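Local atomic coordinates of cutinase-like protein (PDB entry 2CZQ), a protein that probably hydrolyses carboxylic esters, as an alpha/beta-hydrolase of the cutinase family. Residues Q82-G87 and A178-Y183. Numbering follows the deposited sequence.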
loop_
_atom_site.group_PDB
_atom_site.type_symbol
_atom_site.label_atom_id
_atom_site.label_comp_id
_atom_site.label_asym_id
_atom_site.label_seq_id
_atom_site.Cartn_x
_atom_site.Cartn_y
_atom_site.Cartn_z
ATOM N N GLN A 82 -2.062 -1.881 1.906
ATOM C CA GLN A 82 -0.639 -1.579 1.950
ATOM C C GLN A 82 0.089 -2.577 1.078
ATOM O O GLN A 82 -0.193 -3.772 1.141
ATOM C CB GLN A 82 -0.125 -1.699 3.380
ATOM C CG GLN A 82 -0.834 -0.790 4.370
ATOM C CD GLN A 82 -0.527 -1.128 5.815
ATOM O OE1 GLN A 82 -0.366 -2.297 6.163
ATOM N NE2 GLN A 82 -0.454 -0.101 6.664
ATOM N N GLY A 83 1.042 -2.108 0.279
ATOM C CA GLY A 83 1.821 -3.015 -0.541
ATOM C C GLY A 83 3.251 -2.558 -0.711
ATOM O O GLY A 83 3.502 -1.366 -0.914
ATOM N N TYR A 84 4.179 -3.506 -0.612
ATOM C CA TYR A 84 5.607 -3.254 -0.786
ATOM C C TYR A 84 6.129 -4.071 -1.958
ATOM O O TYR A 84 5.975 -5.293 -1.987
ATOM C CB TYR A 84 6.356 -3.649 0.489
ATOM C CG TYR A 84 7.868 -3.675 0.368
ATOM C CD1 TYR A 84 8.577 -2.621 -0.224
ATOM C CD2 TYR A 84 8.590 -4.770 0.835
ATOM C CE1 TYR A 84 9.968 -2.655 -0.331
ATOM C CE2 TYR A 84 9.968 -4.819 0.730
ATOM C CZ TYR A 84 10.655 -3.764 0.146
ATOM O OH TYR A 84 12.028 -3.831 0.056
ATOM N N SER A 85 6.765 -3.390 -2.915
ATOM C CA SER A 85 7.467 -4.054 -4.014
ATOM C C SER A 85 6.473 -4.912 -4.811
ATOM O O SER A 85 5.473 -4.371 -5.285
ATOM C CB SER A 85 8.690 -4.815 -3.496
ATOM O OG SER A 85 9.565 -5.106 -4.561
ATOM N N GLN A 86 6.692 -6.219 -4.949
ATOM C CA GLN A 86 5.706 -7.050 -5.636
ATOM C C GLN A 86 4.300 -6.840 -5.056
ATOM O O GLN A 86 3.307 -6.834 -5.787
ATOM C CB GLN A 86 6.082 -8.530 -5.580
ATOM C CG GLN A 86 5.067 -9.387 -6.324
ATOM C CD GLN A 86 5.460 -10.831 -6.573
ATOM O OE1 GLN A 86 4.709 -11.537 -7.233
ATOM N NE2 GLN A 86 6.597 -11.280 -6.045
ATOM N N GLY A 87 4.221 -6.678 -3.739
ATOM C CA GLY A 87 2.948 -6.456 -3.073
ATOM C C GLY A 87 2.286 -5.140 -3.432
ATOM O O GLY A 87 1.059 -5.038 -3.415
ATOM N N ALA A 178 19.958 -0.555 -2.053
ATOM C CA ALA A 178 19.689 -0.255 -0.652
ATOM C C ALA A 178 18.428 0.578 -0.484
ATOM O O ALA A 178 17.679 0.402 0.474
ATOM C CB ALA A 178 20.874 0.444 -0.016
ATOM N N GLN A 179 18.191 1.478 -1.430
ATOM C CA GLN A 179 17.035 2.358 -1.358
ATOM C C GLN A 179 15.725 1.566 -1.412
ATOM O O GLN A 179 14.769 1.899 -0.713
ATOM C CB GLN A 179 17.100 3.402 -2.470
ATOM C CG GLN A 179 18.161 4.472 -2.246
ATOM C CD GLN A 179 19.590 3.995 -2.477
ATOM O OE1 GLN A 179 19.834 2.950 -3.085
ATOM N NE2 GLN A 179 20.543 4.774 -1.989
ATOM N N HIS A 180 15.688 0.495 -2.204
ATOM C CA HIS A 180 14.499 -0.356 -2.258
ATOM C C HIS A 180 14.278 -1.117 -0.964
ATOM O O HIS A 180 13.141 -1.474 -0.638
ATOM C CB HIS A 180 14.570 -1.362 -3.411
ATOM C CG HIS A 180 13.273 -2.069 -3.666
ATOM N ND1 HIS A 180 12.113 -1.388 -3.966
ATOM C CD2 HIS A 180 12.944 -3.385 -3.659
ATOM C CE1 HIS A 180 11.129 -2.256 -4.135
ATOM N NE2 HIS A 180 11.607 -3.475 -3.961
ATOM N N LEU A 181 15.368 -1.372 -0.243
ATOM C CA LEU A 181 15.335 -2.158 0.983
ATOM C C LEU A 181 15.175 -1.287 2.234
ATOM O O LEU A 181 15.079 -1.808 3.337
ATOM C CB LEU A 181 16.610 -3.010 1.097
ATOM C CG LEU A 181 16.953 -3.884 -0.115
ATOM C CD1 LEU A 181 18.290 -4.580 0.078
ATOM C CD2 LEU A 181 15.856 -4.909 -0.394
ATOM N N SER A 182 15.129 0.033 2.053
ATOM C CA SER A 182 15.213 0.995 3.154
ATOM C C SER A 182 13.923 1.142 3.955
ATOM O O SER A 182 13.952 1.506 5.132
ATOM C CB SER A 182 15.655 2.375 2.624
ATOM O OG SER A 182 14.632 2.958 1.816
ATOM N N TYR A 183 12.793 0.869 3.311
ATOM C CA TYR A 183 11.504 1.269 3.858
ATOM C C TYR A 183 11.183 0.785 5.266
ATOM O O TYR A 183 10.641 1.569 6.044
ATOM C CB TYR A 183 10.357 0.908 2.919
ATOM C CG TYR A 183 10.501 1.492 1.543
ATOM C CD1 TYR A 183 10.113 2.802 1.269
ATOM C CD2 TYR A 183 11.025 0.731 0.507
ATOM C CE1 TYR A 183 10.245 3.331 -0.005
ATOM C CE2 TYR A 183 11.161 1.247 -0.770
ATOM C CZ TYR A 183 10.773 2.555 -1.018
ATOM O OH TYR A 183 10.886 3.099 -2.273
#
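Tyr-84 and Ser-85 meet His-180 where the tight turn after strand 78-84 faces the short, weakly bonded helix 178-181, the CA atoms of Ser-85 and His-180 standing 8.1 Å apart. In this alpha/beta hydrolase the turn has the form of a nucleophile elbow, with the GxSxG sequence: Ser-85 takes up strained backbone angles (phi 60°, psi -122°) between strand and helix 86-98. The two glycines of the motif, two residues before and two after the serine, suit the tight turn: with no side chain, Gly-83 lets Gly-87 O come in close, and Gly-87 does the same for Tyr-84 O.

The elbow presents Ser-85 to the histidine. Ser-85 OG, anti to its backbone N (chi1 -163°), lies in the plane of the imidazole at the ring edge and shares a hydrogen bond of 2.7 Å with His-180 NE2. At the other ring nitrogen, His-180 ND1 is hydrogen-bonded to Asp-165 OD2, so the three residues have the geometry of a Ser-His-Asp charge relay and probably form the catalytic triad. An imidazole suits this place because its two nitrogens can engage serine and aspartate at once. Tyr-183 OH also hydrogen-bonds Asp-165 OD2, a second grip on the probable triad acid.

Tyr-84 reaches the backbone of the histidine. Its long, rigid phenol suits the span, and Ser-85 CB lies over the centre of one ring face. The Tyr-84 and His-180 planes are near parallel but slid apart, leaving little overlap. Tyr-84 CE1 also packs against Tyr-183 CD2 at 3.6 Å, the two side chains crossing obliquely. Tyr-84 OH sits above one imidazole face, offset toward the rim, and donates a hydrogen bond to His-180 O at 2.7 Å from above the carbonyl plane.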